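Local coordinates for protein quinone oxidoreductase (Coxiella burnetii, PDB 3TQH) that probably catalyses the reduction of quinones with NADPH as the electron donor, holding the dinucleotide on a Rossmann-type domain, at residues Ala132-Ala137 and Gly166-Gln171; Asn146-Lys151 and Val216-Asp221; Val180-Ser185 and Ala190-Leu195. One frame throughout, in Å; residues are numbered along the deposited sequence.

Contact 1 of 3, residues Ala132-Ala137 and Gly166-Gln171; sequences ASLPTA and GHLAIQ
Leu168 reaches across from helix 164-175 to the start of helix 135-147, where the methyl of Ala137 receives it. The touching branch is CD1, which comes within 3.8 Å of Ala137 CB and lies equally close to the carbonyl carbon of Ala137, so one methyl rests on both side chain and backbone. Its placement follows from the torsions of Leu168: CG stands beside the backbone N (chi1 -69°), and the nearly extended second torsion carries CD1 outward to the tip.

This is the tight half of the contact. The looser half is formed by Leu134, whose CD1 meets Leu168 CD1 at 4.3 Å, a grazing approach of two methyls that covers little surface. This side is not open to solvent: Leu134 also packs on Met96 and Ile289, and all three touching residues are buried.

Behind the touching branch, Leu168 leans on its own neighbour: its CG lies 3.7 Å above one face of the His167 ring, displaced toward the rim. Both ring nitrogens are engaged, ND1 with Gly163 O and NE2 with Glu290 N, which fixes the rotation of the imidazole and suggests a neutral ring with its proton on ND1. Gln171 folds back along the helix to donate from NE2 to His167 O at 2.8 Å, with the donor standing well above the carbonyl plane, while its OE1 accepts from Arg288 N.

Helix 164-175 begins with Gly164 and Val165, whose backbone N atoms bond NADPH, consistent with a Rossmann glycine-rich motif; Ala137 lies close to Val165. No hydrogen bond joins the two segments. Between them, cohesion rests on buried apolar packing of the Leu168 methyl, while His167 and Gln171 are bonded to Gly163, within the helix, and to the backbone of Arg288 and Glu290.

Contact 2 of 3, residues Asn146-Lys151 and Val216-Asp221; sequences NQAEVK and VDAVID
Where helix 135-147 ends, a Schellman motif turns the chain across one face of the parallel Rossmann sheet, over strand 216-221. Glu149 is the residue that leaves helical geometry, with a positive phi of 49°, and its N bonds back to Asn146 O at 2.9 Å. Just before it, Ala148 points its methyl at the strand.

Ala148 CB meets Ala218 CB at 3.7 Å, methyl against methyl, with the two CA atoms only 6.1 Å apart. Ile220, two residues further along the same strand face, adds its terminal methyl, CD1 lying 4.1 Å from Ala148 CB. This reach depends on the first torsion of Ile220 (chi1 -50°), which sets CG1 beside the backbone N and sends the longer branch toward the turn. Val150 CG2 approaches Ala218 CB more loosely, at 4.4 Å.

Neighbouring strands continue the same apolar surface: Ala148 also touches Cys240 and Val242, and Ile220 packs on Val156 and Ile158. At the strand's beginning, Asp217 uses OD2 to accept from Val155 N, binding the corner of the chain to the adjacent strand. Since the partners are two alanines and two branched aliphatics, the helix end is seated on the sheet by van der Waals contact, and the small methyls are what permit the turn to come so near the strand.

Contact 3 of 3, residues Val180-Ser185 and Ala190-Leu195; sequences VITTAS and AFLKAL. With NDP (NADPH dihydro-nicotinamide-adenine-dinucleotide phosphate), chain B.
Strand 179-184 runs into helix 186-195, and the backbones draw nearest at Thr182 and Leu192, whose CA atoms are 8.2 Å apart. Together with strand 199-202 they form a beta-alpha-beta unit of the Rossmann fold, the helix lying over the sheet.

One leucine branch makes the contact from the helix side. Leu192 CD1 presses on Ala184 CB at 3.4 Å, a tight approach for two methyls, and touches Thr182 CG2 at 3.7 Å; the side chains of Thr182 and Leu192 cross at about a right angle. In Thr182, OG1 lies anti to the backbone N (chi1 -174°), which lets it bond to Ile158 O of the adjoining strand while CG2 is presented to the leucine. The threonine thus divides its two branches, the polar one to the sheet and the apolar one to the helix. Ile170 of helix 164-175 and Cys200 extend the packing around Leu192.

Thr183, facing the opposite way from its neighbours, belongs to the cofactor side. Its OG1 is bonded to His159 ND1 and Ala160 N and sits 3.4 Å from C2A of the NADPH adenine. At the strand end the chain meets the phosphate on the adenosine ribose, the group that distinguishes NADPH from NADH. Tyr203, in the loop after strand 199-202, also hydrogen-bonds the cofactor. Ser185 grips two oxygens of this phosphate: its backbone N donates almost straight to O1X at 2.6 Å (169° at the hydrogen), and its side-chain OG donates to O3X at 2.9 Å.

In the fold
Contacts 2 and 3 belong to the parallel Rossmann sheet and its covering helices, while contact 1 also borders strands of the mixed sheet. Contacts 1 and 2 use opposite ends of helix 135-147, their centres 16 Å apart. Contacts 1 and 3 touch directly: Ile170 CD1 lies 3.5 Å from Leu192 CD2, joining helix 164-175 to helix 186-195. Contacts 2 and 3 share the parallel sheet and meet where Val216 CG2 approaches Ile181 CD1 at 3.9 Å. Contact 3 binds NADPH itself through Ser185; in contact 1 Thr136 touches the cofactor, with the side chain of Ala137 about 6 Å away, and in contact 2 that of Ile220 is about 9 Å from it.

Contact 1 of 3, residues Ala132-Ala137 and Gly166-Gln171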
loop_
_atom_site.group_PDB
_atom_site.type_symbol
_atom_site.label_atom_id
_atom_site.label_comp_id
_atom_site.label_asym_id
_atom_site.label_seq_id
_atom_site.Cartn_x
_atom_site.Cartn_y
_atom_site.Cartn_z
ATOM N N ALA A 132 -3.805 -9.266 -5.512
ATOM C CA ALA A 132 -2.575 -8.498 -5.737
ATOM C C ALA A 132 -2.716 -7.056 -5.263
ATOM O O ALA A 132 -1.727 -6.388 -5.012
ATOM C CB ALA A 132 -2.188 -8.524 -7.214
ATOM N N SER A 133 -3.950 -6.580 -5.148
ATOM C CA SER A 133 -4.217 -5.202 -4.737
ATOM C C SER A 133 -4.226 -5.016 -3.222
ATOM O O SER A 133 -4.178 -3.888 -2.732
ATOM C CB SER A 133 -5.550 -4.738 -5.325
ATOM O OG SER A 133 -5.479 -4.670 -6.744
ATOM N N LEU A 134 -4.264 -6.120 -2.490
ATOM C CA LEU A 134 -4.500 -6.094 -1.049
ATOM C C LEU A 134 -3.262 -5.965 -0.138
ATOM O O LEU A 134 -3.305 -5.197 0.818
ATOM C CB LEU A 134 -5.307 -7.337 -0.649
ATOM C CG LEU A 134 -5.901 -7.389 0.759
ATOM C CD1 LEU A 134 -6.861 -6.232 1.016
ATOM C CD2 LEU A 134 -6.593 -8.722 0.971
ATOM N N PRO A 135 -2.173 -6.719 -0.403
ATOM C CA PRO A 135 -1.115 -6.855 0.610
ATOM C C PRO A 135 -0.528 -5.560 1.192
ATOM O O PRO A 135 -0.623 -5.351 2.399
ATOM C CB PRO A 135 -0.040 -7.664 -0.124
ATOM C CG PRO A 135 -0.803 -8.481 -1.075
ATOM C CD PRO A 135 -1.894 -7.581 -1.565
ATOM N N THR A 136 0.057 -4.697 0.363
ATOM C CA THR A 136 0.681 -3.480 0.888
ATOM C C THR A 136 -0.357 -2.540 1.507
ATOM O O THR A 136 -0.239 -2.174 2.676
ATOM C CB THR A 136 1.519 -2.725 -0.179
ATOM O OG1 THR A 136 2.704 -3.476 -0.474
ATOM C CG2 THR A 136 1.926 -1.342 0.338
ATOM N N ALA A 137 -1.371 -2.171 0.726
ATOM C CA ALA A 137 -2.391 -1.208 1.170
ATOM C C ALA A 137 -3.117 -1.685 2.415
ATOM O O ALA A 137 -3.274 -0.933 3.375
ATOM C CB ALA A 137 -3.395 -0.935 0.058
ATOM N N GLY A 166 -5.923 4.527 2.387
ATOM C CA GLY A 166 -7.013 5.246 3.046
ATOM C C GLY A 166 -8.364 4.553 3.003
ATOM O O GLY A 166 -9.001 4.366 4.044
ATOM N N HIS A 167 -8.803 4.164 1.807
ATOM C CA HIS A 167 -10.149 3.611 1.635
ATOM C C HIS A 167 -10.337 2.309 2.405
ATOM O O HIS A 167 -11.458 1.991 2.825
ATOM C CB HIS A 167 -10.525 3.458 0.148
ATOM C CG HIS A 167 -10.050 2.191 -0.499
ATOM N ND1 HIS A 167 -8.733 1.973 -0.846
ATOM C CD2 HIS A 167 -10.732 1.101 -0.925
ATOM C CE1 HIS A 167 -8.621 0.794 -1.430
ATOM N NE2 HIS A 167 -9.820 0.244 -1.491
ATOM N N LEU A 168 -9.242 1.581 2.608
ATOM C CA LEU A 168 -9.258 0.374 3.429
ATOM C C LEU A 168 -9.284 0.736 4.914
ATOM O O LEU A 168 -10.061 0.158 5.683
ATOM C CB LEU A 168 -8.053 -0.517 3.109
ATOM C CG LEU A 168 -8.082 -1.173 1.720
ATOM C CD1 LEU A 168 -6.819 -1.989 1.449
ATOM C CD2 LEU A 168 -9.317 -2.052 1.560
ATOM N N ALA A 169 -8.434 1.693 5.298
ATOM C CA ALA A 169 -8.333 2.165 6.680
ATOM C C ALA A 169 -9.671 2.678 7.187
ATOM O O ALA A 169 -10.088 2.357 8.297
ATOM C CB ALA A 169 -7.269 3.259 6.795
ATOM N N ILE A 170 -10.346 3.470 6.363
ATOM C CA ILE A 170 -11.687 3.947 6.691
ATOM C C ILE A 170 -12.645 2.802 6.996
ATOM O O ILE A 170 -13.393 2.855 7.970
ATOM C CB ILE A 170 -12.287 4.787 5.546
ATOM C CG1 ILE A 170 -11.577 6.144 5.468
ATOM C CG2 ILE A 170 -13.808 4.957 5.752
ATOM C CD1 ILE A 170 -11.983 6.978 4.270
ATOM N N GLN A 171 -12.628 1.773 6.161
ATOM C CA GLN A 171 -13.535 0.643 6.355
ATOM C C GLN A 171 -13.155 -0.123 7.611
ATOM O O GLN A 171 -14.019 -0.482 8.407
ATOM C CB GLN A 171 -13.499 -0.294 5.163
ATOM C CG GLN A 171 -14.022 0.311 3.905
ATOM C CD GLN A 171 -13.820 -0.608 2.731
ATOM O OE1 GLN A 171 -14.599 -1.533 2.532
ATOM N NE2 GLN A 171 -12.766 -0.367 1.950
#

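Contact 2 of 3, residues Asn146-Lys151 and Val216-Asp221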
loop_
_atom_site.group_PDB
_atom_site.type_symbol
_atom_site.label_atom_id
_atom_site.label_comp_id
_atom_site.label_asym_id
_atom_site.label_seq_id
_atom_site.Cartn_x
_atom_site.Cartn_y
_atom_site.Cartn_z
ATOM N N ASN A 146 -3.683 -0.266 14.303
ATOM C CA ASN A 146 -3.167 -0.972 15.490
ATOM C C ASN A 146 -2.120 -0.160 16.254
ATOM O O ASN A 146 -2.133 -0.127 17.476
ATOM C CB ASN A 146 -2.546 -2.325 15.120
ATOM C CG ASN A 146 -3.579 -3.390 14.750
ATOM O OD1 ASN A 146 -4.792 -3.197 14.880
ATOM N ND2 ASN A 146 -3.085 -4.531 14.284
ATOM N N GLN A 147 -1.202 0.478 15.540
ATOM C CA GLN A 147 -0.221 1.362 16.185
ATOM C C GLN A 147 -0.922 2.487 16.977
ATOM O O GLN A 147 -0.482 2.856 18.070
ATOM C CB GLN A 147 0.742 1.945 15.145
ATOM C CG GLN A 147 1.815 2.866 15.712
ATOM C CD GLN A 147 2.820 2.138 16.591
ATOM O OE1 GLN A 147 2.723 2.157 17.825
ATOM N NE2 GLN A 147 3.791 1.487 15.958
ATOM N N ALA A 148 -2.020 3.006 16.425
ATOM C CA ALA A 148 -2.841 4.025 17.095
ATOM C C ALA A 148 -3.739 3.470 18.210
ATOM O O ALA A 148 -4.402 4.247 18.900
ATOM C CB ALA A 148 -3.695 4.764 16.076
ATOM N N GLU A 149 -3.773 2.148 18.380
ATOM C CA GLU A 149 -4.596 1.507 19.407
ATOM C C GLU A 149 -6.039 2.025 19.397
ATOM O O GLU A 149 -6.608 2.380 20.428
ATOM C CB GLU A 149 -3.965 1.685 20.791
ATOM C CG GLU A 149 -2.578 1.063 20.928
ATOM C CD GLU A 149 -2.115 0.996 22.375
ATOM O OE1 GLU A 149 -2.717 1.684 23.234
ATOM O OE2 GLU A 149 -1.154 0.245 22.660
ATOM N N VAL A 150 -6.619 2.055 18.209
ATOM C CA VAL A 150 -7.996 2.477 18.020
ATOM C C VAL A 150 -8.996 1.516 18.687
ATOM O O VAL A 150 -8.945 0.306 18.466
ATOM C CB VAL A 150 -8.281 2.603 16.507
ATOM C CG1 VAL A 150 -9.762 2.480 16.218
ATOM C CG2 VAL A 150 -7.718 3.914 15.985
ATOM N N LYS A 151 -9.885 2.068 19.516
ATOM C CA LYS A 151 -10.963 1.308 20.170
ATOM C C LYS A 151 -12.314 1.910 19.793
ATOM O O LYS A 151 -12.367 3.014 19.258
ATOM C CB LYS A 151 -10.818 1.369 21.696
ATOM C CG LYS A 151 -9.619 0.637 22.280
ATOM C CD LYS A 151 -9.538 0.887 23.792
ATOM C CE LYS A 151 -8.548 -0.051 24.503
ATOM N NZ LYS A 151 -8.787 -0.136 25.994
ATOM N N VAL A 216 -9.164 14.914 18.534
ATOM C CA VAL A 216 -9.203 13.609 17.904
ATOM C C VAL A 216 -8.273 12.663 18.676
ATOM O O VAL A 216 -7.260 13.100 19.218
ATOM C CB VAL A 216 -8.798 13.765 16.401
ATOM C CG1 VAL A 216 -7.992 12.595 15.900
ATOM C CG2 VAL A 216 -10.036 13.997 15.541
ATOM N N ASP A 217 -8.635 11.381 18.739
ATOM C CA ASP A 217 -7.838 10.366 19.450
ATOM C C ASP A 217 -6.659 9.844 18.617
ATOM O O ASP A 217 -5.619 9.497 19.163
ATOM C CB ASP A 217 -8.714 9.186 19.879
ATOM C CG ASP A 217 -9.797 9.588 20.857
ATOM O OD1 ASP A 217 -9.503 9.706 22.071
ATOM O OD2 ASP A 217 -10.951 9.779 20.416
ATOM N N ALA A 218 -6.825 9.768 17.304
ATOM C CA ALA A 218 -5.744 9.319 16.437
ATOM C C ALA A 218 -5.829 9.978 15.075
ATOM O O ALA A 218 -6.913 10.206 14.558
ATOM C CB ALA A 218 -5.767 7.805 16.289
ATOM N N VAL A 219 -4.668 10.300 14.519
ATOM C CA VAL A 219 -4.559 10.757 13.153
ATOM C C VAL A 219 -3.769 9.708 12.390
ATOM O O VAL A 219 -2.623 9.446 12.735
ATOM C CB VAL A 219 -3.806 12.098 13.065
ATOM C CG1 VAL A 219 -3.518 12.462 11.598
ATOM C CG2 VAL A 219 -4.586 13.219 13.796
ATOM N N ILE A 220 -4.389 9.087 11.384
ATOM C CA ILE A 220 -3.665 8.246 10.443
ATOM C C ILE A 220 -3.251 9.148 9.291
ATOM O O ILE A 220 -4.034 9.407 8.372
ATOM C CB ILE A 220 -4.498 7.060 9.922
ATOM C CG1 ILE A 220 -5.156 6.289 11.084
ATOM C CG2 ILE A 220 -3.617 6.127 9.109
ATOM C CD1 ILE A 220 -4.183 5.847 12.177
ATOM N N ASP A 221 -2.024 9.651 9.368
ATOM C CA ASP A 221 -1.529 10.627 8.408
ATOM C C ASP A 221 -0.903 9.907 7.215
ATOM O O ASP A 221 0.202 9.361 7.312
ATOM C CB ASP A 221 -0.509 11.558 9.067
ATOM C CG ASP A 221 0.253 12.387 8.061
ATOM O OD1 ASP A 221 -0.355 12.800 7.050
ATOM O OD2 ASP A 221 1.464 12.629 8.272
#

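Contact 3 of 3, residues Val180-Ser185 and Ala190-Leu195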
loop_
_atom_site.group_PDB
_atom_site.type_symbol
_atom_site.label_atom_id
_atom_site.label_comp_id
_atom_site.label_asym_id
_atom_site.label_seq_id
_atom_site.Cartn_x
_atom_site.Cartn_y
_atom_site.Cartn_z
ATOM N N VAL A 180 -15.103 8.165 12.199
ATOM C CA VAL A 180 -14.082 8.380 11.179
ATOM C C VAL A 180 -14.276 9.726 10.490
ATOM O O VAL A 180 -15.322 9.982 9.887
ATOM C CB VAL A 180 -14.073 7.247 10.126
ATOM C CG1 VAL A 180 -13.199 7.616 8.924
ATOM C CG2 VAL A 180 -13.571 5.956 10.752
ATOM N N ILE A 181 -13.258 10.574 10.614
ATOM C CA ILE A 181 -13.161 11.834 9.889
ATOM C C ILE A 181 -12.099 11.620 8.823
ATOM O O ILE A 181 -11.102 10.938 9.071
ATOM C CB ILE A 181 -12.706 13.002 10.810
ATOM C CG1 ILE A 181 -13.553 13.063 12.086
ATOM C CG2 ILE A 181 -12.778 14.324 10.066
ATOM C CD1 ILE A 181 -13.105 14.140 13.089
ATOM N N THR A 182 -12.288 12.191 7.642
ATOM C CA THR A 182 -11.283 12.041 6.594
ATOM C C THR A 182 -11.192 13.267 5.713
ATOM O O THR A 182 -12.105 14.085 5.696
ATOM C CB THR A 182 -11.563 10.799 5.709
ATOM O OG1 THR A 182 -10.476 10.614 4.792
ATOM C CG2 THR A 182 -12.869 10.963 4.927
ATOM N N THR A 183 -10.088 13.377 4.979
ATOM C CA THR A 183 -9.893 14.464 4.020
ATOM C C THR A 183 -9.864 13.931 2.588
ATOM O O THR A 183 -9.164 12.964 2.293
ATOM C CB THR A 183 -8.600 15.260 4.309
ATOM O OG1 THR A 183 -7.499 14.360 4.470
ATOM C CG2 THR A 183 -8.754 16.093 5.577
ATOM N N ALA A 184 -10.631 14.573 1.708
ATOM C CA ALA A 184 -10.664 14.218 0.297
ATOM C C ALA A 184 -11.273 15.339 -0.554
ATOM O O ALA A 184 -11.851 16.288 -0.027
ATOM C CB ALA A 184 -11.448 12.944 0.114
ATOM N N SER A 185 -11.137 15.221 -1.873
ATOM C CA SER A 185 -11.840 16.102 -2.815
ATOM C C SER A 185 -13.353 15.969 -2.669
ATOM O O SER A 185 -13.848 14.928 -2.243
ATOM C CB SER A 185 -11.463 15.760 -4.261
ATOM O OG SER A 185 -10.091 16.007 -4.490
ATOM N N ALA A 190 -18.965 11.485 -1.452
ATOM C CA ALA A 190 -19.998 10.440 -1.500
ATOM C C ALA A 190 -19.414 9.022 -1.419
ATOM O O ALA A 190 -19.969 8.149 -0.754
ATOM C CB ALA A 190 -20.835 10.592 -2.763
ATOM N N PHE A 191 -18.296 8.803 -2.100
ATOM C CA PHE A 191 -17.591 7.524 -2.065
ATOM C C PHE A 191 -17.174 7.157 -0.635
ATOM O O PHE A 191 -17.386 6.035 -0.183
ATOM C CB PHE A 191 -16.368 7.600 -2.995
ATOM C CG PHE A 191 -15.480 6.391 -2.958
ATOM C CD1 PHE A 191 -15.814 5.244 -3.664
ATOM C CD2 PHE A 191 -14.285 6.410 -2.250
ATOM C CE1 PHE A 191 -14.977 4.120 -3.646
ATOM C CE2 PHE A 191 -13.445 5.294 -2.227
ATOM C CZ PHE A 191 -13.796 4.150 -2.927
ATOM N N LEU A 192 -16.600 8.118 0.079
ATOM C CA LEU A 192 -16.083 7.867 1.420
ATOM C C LEU A 192 -17.185 7.760 2.479
ATOM O O LEU A 192 -17.065 6.980 3.421
ATOM C CB LEU A 192 -15.060 8.945 1.802
ATOM C CG LEU A 192 -13.801 8.950 0.936
ATOM C CD1 LEU A 192 -12.863 10.094 1.345
ATOM C CD2 LEU A 192 -13.084 7.597 1.005
ATOM N N LYS A 193 -18.252 8.535 2.325
ATOM C CA LYS A 193 -19.416 8.409 3.206
ATOM C C LYS A 193 -19.955 6.987 3.137
ATOM O O LYS A 193 -20.191 6.357 4.173
ATOM C CB LYS A 193 -20.512 9.405 2.827
ATOM C CG LYS A 193 -20.219 10.843 3.263
ATOM C CD LYS A 193 -20.766 11.148 4.658
ATOM C CE LYS A 193 -20.600 12.617 5.017
ATOM N NZ LYS A 193 -21.501 13.019 6.140
ATOM N N ALA A 194 -20.112 6.481 1.915
ATOM C CA ALA A 194 -20.618 5.123 1.686
ATOM C C ALA A 194 -19.718 4.026 2.280
ATOM O O ALA A 194 -20.211 2.955 2.636
ATOM C CB ALA A 194 -20.839 4.883 0.191
ATOM N N LEU A 195 -18.416 4.293 2.388
ATOM C CA LEU A 195 -17.475 3.342 3.004
ATOM C C LEU A 195 -17.435 3.413 4.535
ATOM O O LEU A 195 -16.842 2.547 5.174
ATOM C CB LEU A 195 -16.055 3.539 2.460
ATOM C CG LEU A 195 -15.780 3.212 0.991
ATOM C CD1 LEU A 195 -14.283 3.255 0.753
ATOM C CD2 LEU A 195 -16.340 1.863 0.591
HETATM P PA NDP B . -2.374 6.969 -2.924
HETATM O O1A NDP B . -1.656 7.477 -4.109
HETATM O O2A NDP B . -3.207 5.797 -3.256
HETATM O O5B NDP B . -3.316 8.118 -2.312
HETATM C C5B NDP B . -4.031 8.962 -3.194
HETATM C C4B NDP B . -5.066 9.761 -2.418
HETATM O O4B NDP B . -4.427 10.826 -1.745
HETATM C C3B NDP B . -6.145 10.396 -3.287
HETATM O O3B NDP B . -7.367 9.714 -3.099
HETATM C C2B NDP B . -6.226 11.849 -2.831
HETATM O O2B NDP B . -7.541 12.257 -2.524
HETATM C C1B NDP B . -5.362 11.866 -1.581
HETATM N N9A NDP B . -4.640 13.126 -1.349
HETATM C C8A NDP B . -3.666 13.680 -2.143
HETATM N N7A NDP B . -3.238 14.821 -1.566
HETATM C C5A NDP B . -3.922 15.004 -0.418
HETATM C C6A NDP B . -3.873 16.010 0.537
HETATM N N6A NDP B . -3.032 17.019 0.383
HETATM N N1A NDP B . -4.704 15.950 1.632
HETATM C C2A NDP B . -5.579 14.882 1.772
HETATM N N3A NDP B . -5.624 13.875 0.824
HETATM C C4A NDP B . -4.805 13.942 -0.261
HETATM O O3 NDP B . -1.340 6.637 -1.734
HETATM P PN NDP B . -1.404 5.388 -0.713
HETATM O O1N NDP B . -1.018 4.157 -1.433
HETATM O O2N NDP B . -2.642 5.387 0.081
HETATM O O5D NDP B . -0.186 5.786 0.258
HETATM C C5D NDP B . -0.136 7.036 0.916
HETATM C C4D NDP B . 1.281 7.300 1.414
HETATM O O4D NDP B . 1.666 6.303 2.341
HETATM C C3D NDP B . 2.287 7.274 0.273
HETATM O O3D NDP B . 3.168 8.366 0.399
HETATM C C2D NDP B . 3.001 5.949 0.435
HETATM O O2D NDP B . 4.330 5.981 -0.054
HETATM C C1D NDP B . 2.901 5.723 1.947
HETATM N N1N NDP B . 2.958 4.307 2.380
HETATM C C2N NDP B . 3.843 3.982 3.378
HETATM C C3N NDP B . 4.016 2.672 3.818
HETATM C C7N NDP B . 4.986 2.333 4.911
HETATM O O7N NDP B . 5.123 0.982 5.299
HETATM N N7N NDP B . 5.701 3.300 5.484
HETATM C C4N NDP B . 3.201 1.592 3.163
HETATM C C5N NDP B . 2.249 2.012 2.090
HETATM C C6N NDP B . 2.175 3.362 1.756
HETATM P P2B NDP B . -8.334 13.295 -3.466
HETATM O O1X NDP B . -9.783 13.298 -3.047
HETATM O O2X NDP B . -8.244 12.860 -4.909
HETATM O O3X NDP B . -7.789 14.691 -3.336
#